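Long-range contact in arsenite methyltransferase (PDB 5EVJ), which probably methylates trivalent arsenic with S-adenosyl-L-methionine as methyl donor, yielding mono-, di- and trimethylated arsenic species: residues A58-V63 with A98-K103. The protein carries 15 engineered substitutions. Residues are numbered along the deposited sequence; the frame is centred on the assembly and turned at random.
Sequences AALADV and AYVAAK. Engineered in segment 98-103: Ala-98 (natural residue Cys).
Val-100 and Ala-59 bring helix 96-104 and helix 54-61 together, their CA atoms 5.8 Å apart. Helix 96-104 follows strand 86-90 of the Rossmann-like methyltransferase sheet, whose strand order 3-2-1-4-5-7-6 is that of class I S-adenosylmethionine-dependent enzymes; the short helix 54-61, which precedes that strand in the chain, packs against helix 96-104. No hydrogen bond crosses the interface, which buries 269 Å² over both sides; the closest contacts are all between carbon atoms. Val-100 divides its two methyls between partners. CG1, anti to the backbone N (chi1 172°), lies 4.2 Å from Ala-59 CB, while CG2 meets Leu-60 CD1 at 3.4 Å and also approaches Val-63. Leu-60, whose CB points away from the helix, comes back through CD1, its side chain crossing that of Val-100 at a slant. Val-63, in the turn where its N bonds to Leu-60 O, extends the contact toward the N-terminal end of segment 98-103: its CG2 packs 4.0 Å from Tyr-99 CB and its CG1 approaches the ring obliquely. The phenol end of Tyr-99 is occupied elsewhere, its OH hydrogen-bonded to Ala-124 O. At the other end, Lys-103 contributes methylenes: its chain is extended through chi3, and CD comes within 3.6 Å of Ala-59 CB before the bend at chi4 (-57°) that places NZ.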
loop_
_atom_site.group_PDB
_atom_site.type_symbol
_atom_site.label_atom_id
_atom_site.label_comp_id
_atom_site.label_asym_id
_atom_site.label_seq_id
_atom_site.Cartn_x
_atom_site.Cartn_y
_atom_site.Cartn_z
ATOM N N ALA A 58 14.407 2.212 -12.490
ATOM C CA ALA A 58 15.193 3.428 -12.809
ATOM C C ALA A 58 15.569 4.178 -11.521
ATOM O O ALA A 58 16.709 4.572 -11.332
ATOM C CB ALA A 58 14.407 4.357 -13.747
ATOM N N ALA A 59 14.603 4.346 -10.625
ATOM C CA ALA A 59 14.779 5.118 -9.383
ATOM C C ALA A 59 15.711 4.367 -8.426
ATOM O O ALA A 59 16.569 4.978 -7.797
ATOM C CB ALA A 59 13.420 5.403 -8.729
ATOM N N LEU A 60 15.555 3.045 -8.349
ATOM C CA LEU A 60 16.471 2.157 -7.590
ATOM C C LEU A 60 17.942 2.248 -8.044
ATOM O O LEU A 60 18.861 2.246 -7.220
ATOM C CB LEU A 60 16.008 0.690 -7.705
ATOM C CG LEU A 60 15.284 -0.126 -6.584
ATOM C CD1 LEU A 60 14.705 0.629 -5.376
ATOM C CD2 LEU A 60 14.271 -1.143 -7.133
ATOM N N ALA A 61 18.175 2.295 -9.353
ATOM C CA ALA A 61 19.567 2.330 -9.837
ATOM C C ALA A 61 20.384 3.394 -9.071
ATOM O O ALA A 61 21.550 3.186 -8.788
ATOM C CB ALA A 61 19.629 2.598 -11.338
ATOM N N ASP A 62 19.725 4.501 -8.731
ATOM C CA ASP A 62 20.352 5.710 -8.216
ATOM C C ASP A 62 20.279 5.910 -6.716
ATOM O O ASP A 62 20.589 6.988 -6.292
ATOM C CB ASP A 62 19.663 6.943 -8.803
ATOM C CG ASP A 62 20.022 7.197 -10.237
ATOM O OD1 ASP A 62 21.138 6.857 -10.646
ATOM O OD2 ASP A 62 19.186 7.753 -10.956
ATOM N N VAL A 63 19.774 4.926 -5.966
ATOM C CA VAL A 63 19.641 4.972 -4.523
ATOM C C VAL A 63 20.973 4.461 -3.954
ATOM O O VAL A 63 21.488 3.453 -4.418
ATOM C CB VAL A 63 18.476 4.023 -4.062
ATOM C CG1 VAL A 63 18.475 3.768 -2.556
ATOM C CG2 VAL A 63 17.095 4.538 -4.500
ATOM N N ALA A 98 11.472 4.891 0.881
ATOM C CA ALA A 98 11.277 6.345 1.004
ATOM C C ALA A 98 12.089 7.078 -0.062
ATOM O O ALA A 98 11.640 8.106 -0.605
ATOM C CB ALA A 98 11.634 6.808 2.401
ATOM N N TYR A 99 13.259 6.520 -0.421
ATOM C CA TYR A 99 14.097 7.170 -1.432
ATOM C C TYR A 99 13.442 7.045 -2.769
ATOM O O TYR A 99 13.356 7.993 -3.525
ATOM C CB TYR A 99 15.482 6.528 -1.472
ATOM C CG TYR A 99 16.468 7.130 -0.464
ATOM C CD1 TYR A 99 16.093 7.353 0.866
ATOM C CD2 TYR A 99 17.779 7.472 -0.832
ATOM C CE1 TYR A 99 16.975 7.894 1.806
ATOM C CE2 TYR A 99 18.687 7.998 0.132
ATOM C CZ TYR A 99 18.264 8.234 1.427
ATOM O OH TYR A 99 19.116 8.756 2.381
ATOM N N VAL A 100 12.870 5.878 -3.040
ATOM C CA VAL A 100 12.175 5.700 -4.270
ATOM C C VAL A 100 10.974 6.620 -4.333
ATOM O O VAL A 100 10.700 7.241 -5.359
ATOM C CB VAL A 100 11.721 4.252 -4.422
ATOM C CG1 VAL A 100 10.805 4.131 -5.642
ATOM C CG2 VAL A 100 12.962 3.371 -4.498
ATOM N N ALA A 101 10.228 6.699 -3.239
ATOM C CA ALA A 101 9.034 7.574 -3.273
ATOM C C ALA A 101 9.423 9.071 -3.471
ATOM O O ALA A 101 8.775 9.832 -4.230
ATOM C CB ALA A 101 8.264 7.377 -1.992
ATOM N N ALA A 102 10.489 9.475 -2.771
ATOM C CA ALA A 102 10.980 10.837 -2.766
ATOM C C ALA A 102 11.209 11.225 -4.218
ATOM O O ALA A 102 10.888 12.327 -4.625
ATOM C CB ALA A 102 12.269 10.909 -1.995
ATOM N N LYS A 103 11.699 10.294 -5.015
ATOM C CA LYS A 103 11.824 10.573 -6.449
ATOM C C LYS A 103 10.488 10.635 -7.164
ATOM O O LYS A 103 10.181 11.565 -7.951
ATOM C CB LYS A 103 12.654 9.510 -7.145
ATOM C CG LYS A 103 12.665 9.823 -8.644
ATOM C CD LYS A 103 13.513 8.878 -9.469
ATOM C CE LYS A 103 13.713 9.444 -10.877
ATOM N NZ LYS A 103 12.394 9.713 -11.561
#